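Local atomic coordinates of uncharacterized protein (Sulfolobus tokodaii, PDB entry 2PD2), a protein that is of unknown function but belongs to the DsrE/DsrF-like family, whose better-known members take part in sulfur metabolism. Residues I32-H37 against I62-C67; H37-K42 against S70-Q74. All coordinates share one frame; numbering follows the deposited sequence.

Interaction 1. Residues I32-H37 against I62-C67; sequences IEVVLH and ILIVGC
V34 and L36 of strand 31-36 grip strand 63-67 through both their N-H and C=O groups, in parallel register. V34 N donates to L63 O at 2.7 Å and V34 O accepts from V65 N, also at 2.7 Å; L36 N repeats the pattern on V65 O, and its carbonyl takes C67 N at a less straight 146°. L63 N on I32 O completes five bonds.

Branched apolar residues suit such extended backbone. On one face, V34 CG2 lies 3.9 Å from I62 CG2, and I64, bent at both chi1 and chi2 (-57° each), brings CD1 against V34 CB; L36 CD1 touches I64 CG2. On the other face the methylenes of E33 do the packing, running straight alongside L63 with E33 CG 3.7 Å from L63 CD2, while E33 OE2 nears V65 CG2 and the like-charged E94. With an alanine at E33 that aliphatic chain would be gone, and L63 CD2 and V65 CG2 would probably lose packing on that side. H37 CB meets C67 CB at the carboxy-terminal end.

The pair belongs to a beta-alpha-beta unit with helix 51-59; strand 2-7 flanks 31-36, strand 86-88 flanks 63-67, and helix 91-100, which carries E94, covers V35.

Interaction 2. Residues H37-K42 against S70-Q74; sequences HQSAIK and SIRSQ
Q74, S70 and I41 carry most of this contact. S70, early in helix 68-73, turns its hydroxyl to the loop: with OG beside its own backbone N (chi1 -61°), OG accepts from Q38 N at 2.7 Å, though the bond is bent to 140°. A small hydroxyl suits the spot, for S70 CB also packs 3.6 Å from Q38 O.

I41 divides its branches between the helix and the residue just past it. I41 CG1 meets I71 CG1 at 3.6 Å, the side chains crossing at about a right angle, while CG2 rests on Q74 CG at 3.6 Å. The 3-10 segment begins at S39, with H37 and Q38 between it and strand 31-36, and helix 68-73 directly follows strand 63-67, so the contact joins the segments after two neighbouring strands at their carboxy-terminal ends in a parallel alpha/beta fold.

Just past the helix, Q74 folds back at chi2 (-67°), so that its aliphatic part serves I41 and its carbonyl oxygen OE1 lies beside the K42 methylenes, 3.5 Å from K42 CD. A water bridges Q74 OE1 to K42 NZ. K42 also makes a cation-pi contact with F10, and Q38 NE2 bonds to S19 OG of the second subunit.

Interaction 1 lies in the middle of the sheet near the centre of the chain, whereas interaction 2 sits beyond the carboxy-terminal ends of the strands, farther from that centre, still largely buried but partly open at S39, K42 and Q74. The same two chain passages supply both: each strand of interaction 1 runs on into one of the two segments that meet in interaction 2, with H37 common to the two. Chemistry changes with place. The strands are held by repeated backbone bonds and aliphatic packing, the loop and helix by one side-chain-to-backbone bond, mixed packing and a water bridge. I41 joins them, its CD1 lying 3.6 Å from G66 CA, where glycine's lack of a side chain lets the methyl come close to the strand.

Interaction 1. Residues I32-H37 against I62-C67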
loop_
_atom_site.group_PDB
_atom_site.type_symbol
_atom_site.label_atom_id
_atom_site.label_comp_id
_atom_site.label_asym_id
_atom_site.label_seq_id
_atom_site.Cartn_x
_atom_site.Cartn_y
_atom_site.Cartn_z
ATOM N N ILE A 32 5.539 12.800 -11.706
ATOM C CA ILE A 32 5.752 11.929 -10.562
ATOM C C ILE A 32 6.536 12.502 -9.391
ATOM O O ILE A 32 7.567 13.142 -9.576
ATOM C CB ILE A 32 6.480 10.637 -11.025
ATOM C CG1 ILE A 32 5.715 9.994 -12.187
ATOM C CG2 ILE A 32 6.613 9.652 -9.865
ATOM C CD1 ILE A 32 6.583 9.060 -13.026
ATOM N N GLU A 33 6.031 12.244 -8.185
ATOM C CA GLU A 33 6.688 12.649 -6.948
ATOM C C GLU A 33 6.821 11.384 -6.109
ATOM O O GLU A 33 5.835 10.702 -5.837
ATOM C CB GLU A 33 5.869 13.669 -6.152
ATOM C CG GLU A 33 6.527 13.985 -4.805
ATOM C CD GLU A 33 5.738 14.972 -3.957
ATOM O OE1 GLU A 33 5.085 15.868 -4.525
ATOM O OE2 GLU A 33 5.791 14.863 -2.715
ATOM N N VAL A 34 8.039 11.062 -5.708
ATOM C CA VAL A 34 8.260 9.873 -4.907
ATOM C C VAL A 34 8.608 10.274 -3.486
ATOM O O VAL A 34 9.581 10.994 -3.255
ATOM C CB VAL A 34 9.404 9.016 -5.469
ATOM C CG1 VAL A 34 9.513 7.722 -4.668
ATOM C CG2 VAL A 34 9.157 8.715 -6.945
ATOM N N VAL A 35 7.811 9.797 -2.540
ATOM C CA VAL A 35 8.019 10.094 -1.126
ATOM C C VAL A 35 8.550 8.869 -0.378
ATOM O O VAL A 35 7.867 7.843 -0.287
ATOM C CB VAL A 35 6.695 10.521 -0.454
ATOM C CG1 VAL A 35 6.913 10.737 1.051
ATOM C CG2 VAL A 35 6.158 11.782 -1.117
ATOM N N LEU A 36 9.763 8.973 0.157
ATOM C CA LEU A 36 10.332 7.863 0.913
ATOM C C LEU A 36 10.292 8.150 2.411
ATOM O O LEU A 36 10.733 9.213 2.860
ATOM C CB LEU A 36 11.770 7.579 0.470
ATOM C CG LEU A 36 11.960 7.179 -1.003
ATOM C CD1 LEU A 36 12.014 8.431 -1.877
ATOM C CD2 LEU A 36 13.246 6.394 -1.158
ATOM N N HIS A 37 9.731 7.212 3.177
ATOM C CA HIS A 37 9.663 7.363 4.618
ATOM C C HIS A 37 9.932 6.048 5.336
ATOM O O HIS A 37 10.196 5.019 4.697
ATOM C CB HIS A 37 8.328 7.993 5.063
ATOM C CG HIS A 37 7.117 7.150 4.800
ATOM N ND1 HIS A 37 6.305 6.691 5.813
ATOM C CD2 HIS A 37 6.538 6.748 3.642
ATOM C CE1 HIS A 37 5.279 6.039 5.294
ATOM N NE2 HIS A 37 5.396 6.064 3.979
ATOM N N ILE A 62 11.824 13.646 -12.153
ATOM C CA ILE A 62 10.957 13.081 -11.131
ATOM C C ILE A 62 11.331 13.722 -9.789
ATOM O O ILE A 62 12.510 13.858 -9.468
ATOM C CB ILE A 62 11.123 11.545 -11.087
ATOM C CG1 ILE A 62 10.494 10.942 -12.351
ATOM C CG2 ILE A 62 10.473 10.966 -9.841
ATOM C CD1 ILE A 62 10.675 9.443 -12.497
ATOM N N LEU A 63 10.327 14.147 -9.026
ATOM C CA LEU A 63 10.569 14.779 -7.731
ATOM C C LEU A 63 10.808 13.725 -6.655
ATOM O O LEU A 63 9.923 12.906 -6.372
ATOM C CB LEU A 63 9.368 15.655 -7.336
ATOM C CG LEU A 63 9.433 16.385 -5.987
ATOM C CD1 LEU A 63 10.674 17.291 -5.949
ATOM C CD2 LEU A 63 8.158 17.212 -5.788
ATOM N N ILE A 64 12.000 13.740 -6.063
ATOM C CA ILE A 64 12.355 12.779 -5.017
ATOM C C ILE A 64 12.266 13.470 -3.663
ATOM O O ILE A 64 12.976 14.440 -3.409
ATOM C CB ILE A 64 13.787 12.223 -5.209
ATOM C CG1 ILE A 64 13.924 11.580 -6.595
ATOM C CG2 ILE A 64 14.094 11.202 -4.121
ATOM C CD1 ILE A 64 12.913 10.457 -6.876
ATOM N N VAL A 65 11.400 12.955 -2.793
ATOM C CA VAL A 65 11.173 13.556 -1.483
ATOM C C VAL A 65 11.447 12.629 -0.300
ATOM O O VAL A 65 11.009 11.479 -0.282
ATOM C CB VAL A 65 9.706 14.068 -1.394
ATOM C CG1 VAL A 65 9.379 14.521 0.013
ATOM C CG2 VAL A 65 9.502 15.217 -2.371
ATOM N N GLY A 66 12.164 13.147 0.694
ATOM C CA GLY A 66 12.469 12.362 1.879
ATOM C C GLY A 66 11.737 12.887 3.105
ATOM O O GLY A 66 11.571 14.099 3.266
ATOM N N CYS A 67 11.298 11.977 3.971
ATOM C CA CYS A 67 10.575 12.340 5.190
ATOM C C CYS A 67 11.509 12.765 6.326
ATOM O O CYS A 67 12.391 12.007 6.726
ATOM C CB CYS A 67 9.716 11.157 5.651
ATOM S SG CYS A 67 9.016 11.342 7.313
#

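Interaction 2. Residues H37-K42 against S70-Q74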
loop_
_atom_site.group_PDB
_atom_site.type_symbol
_atom_site.label_atom_id
_atom_site.label_comp_id
_atom_site.label_asym_id
_atom_site.label_seq_id
_atom_site.Cartn_x
_atom_site.Cartn_y
_atom_site.Cartn_z
ATOM N N HIS A 37 9.731 7.212 3.177
ATOM C CA HIS A 37 9.663 7.363 4.618
ATOM C C HIS A 37 9.932 6.048 5.336
ATOM O O HIS A 37 10.196 5.019 4.697
ATOM C CB HIS A 37 8.328 7.993 5.063
ATOM C CG HIS A 37 7.117 7.150 4.800
ATOM N ND1 HIS A 37 6.305 6.691 5.813
ATOM C CD2 HIS A 37 6.538 6.748 3.642
ATOM C CE1 HIS A 37 5.279 6.039 5.294
ATOM N NE2 HIS A 37 5.396 6.064 3.979
ATOM N N GLN A 38 9.872 6.082 6.663
ATOM C CA GLN A 38 10.200 4.911 7.470
ATOM C C GLN A 38 11.624 4.487 7.070
ATOM O O GLN A 38 12.450 5.336 6.756
ATOM C CB GLN A 38 9.210 3.766 7.245
ATOM C CG GLN A 38 7.788 4.062 7.720
ATOM C CD GLN A 38 6.930 2.807 7.823
ATOM O OE1 GLN A 38 7.306 1.740 7.332
ATOM N NE2 GLN A 38 5.768 2.932 8.463
ATOM N N SER A 39 11.913 3.192 7.053
ATOM C CA SER A 39 13.266 2.736 6.737
ATOM C C SER A 39 13.750 3.016 5.323
ATOM O O SER A 39 14.955 3.053 5.067
ATOM C CB SER A 39 13.407 1.236 7.025
ATOM O OG SER A 39 12.628 0.469 6.128
ATOM N N ALA A 40 12.822 3.227 4.397
ATOM C CA ALA A 40 13.208 3.477 3.016
ATOM C C ALA A 40 14.040 4.756 2.861
ATOM O O ALA A 40 14.748 4.926 1.869
ATOM C CB ALA A 40 11.955 3.530 2.121
ATOM N N ILE A 41 13.971 5.650 3.843
ATOM C CA ILE A 41 14.732 6.898 3.769
ATOM C C ILE A 41 16.230 6.622 3.571
ATOM O O ILE A 41 16.953 7.431 2.983
ATOM C CB ILE A 41 14.548 7.749 5.059
ATOM C CG1 ILE A 41 15.146 9.142 4.867
ATOM C CG2 ILE A 41 15.234 7.068 6.241
ATOM C CD1 ILE A 41 14.396 9.992 3.860
ATOM N N LYS A 42 16.692 5.474 4.053
ATOM C CA LYS A 42 18.103 5.133 3.934
ATOM C C LYS A 42 18.569 5.047 2.487
ATOM O O LYS A 42 19.760 5.171 2.204
ATOM C CB LYS A 42 18.397 3.821 4.663
ATOM C CG LYS A 42 18.248 3.928 6.173
ATOM C CD LYS A 42 18.601 2.627 6.874
ATOM C CE LYS A 42 17.606 1.522 6.564
ATOM N NZ LYS A 42 18.007 0.243 7.227
ATOM N N SER A 70 11.420 10.554 9.400
ATOM C CA SER A 70 12.163 9.325 9.144
ATOM C C SER A 70 13.672 9.571 9.162
ATOM O O SER A 70 14.434 8.746 9.667
ATOM C CB SER A 70 11.726 8.735 7.803
ATOM O OG SER A 70 10.342 8.429 7.834
ATOM N N ILE A 71 14.105 10.697 8.600
ATOM C CA ILE A 71 15.526 11.035 8.618
ATOM C C ILE A 71 15.977 11.091 10.077
ATOM O O ILE A 71 17.024 10.555 10.427
ATOM C CB ILE A 71 15.789 12.410 7.959
ATOM C CG1 ILE A 71 15.611 12.295 6.447
ATOM C CG2 ILE A 71 17.194 12.916 8.311
ATOM C CD1 ILE A 71 15.673 13.628 5.731
ATOM N N ARG A 72 15.170 11.729 10.926
ATOM C CA ARG A 72 15.495 11.860 12.349
ATOM C C ARG A 72 15.504 10.543 13.114
ATOM O O ARG A 72 16.413 10.287 13.902
ATOM C CB ARG A 72 14.524 12.828 13.032
ATOM C CG ARG A 72 14.642 14.271 12.563
ATOM C CD ARG A 72 13.637 15.168 13.281
ATOM N NE ARG A 72 13.741 16.567 12.869
ATOM C CZ ARG A 72 13.041 17.561 13.410
ATOM N NH1 ARG A 72 12.179 17.313 14.388
ATOM N NH2 ARG A 72 13.203 18.804 12.977
ATOM N N SER A 73 14.494 9.706 12.893
ATOM C CA SER A 73 14.423 8.424 13.586
ATOM C C SER A 73 15.515 7.443 13.137
ATOM O O SER A 73 15.858 6.518 13.869
ATOM C CB SER A 73 13.037 7.793 13.399
ATOM O OG SER A 73 12.769 7.532 12.034
ATOM N N GLN A 74 16.054 7.641 11.938
ATOM C CA GLN A 74 17.117 6.775 11.431
ATOM C C GLN A 74 18.483 7.387 11.746
ATOM O O GLN A 74 19.517 6.898 11.292
ATOM C CB GLN A 74 16.978 6.587 9.917
ATOM C CG GLN A 74 15.813 5.696 9.480
ATOM C CD GLN A 74 16.000 4.256 9.901
ATOM O OE1 GLN A 74 17.114 3.727 9.873
ATOM N NE2 GLN A 74 14.910 3.605 10.280
HETATM O O HOH W 1 17.864 1.140 10.163
#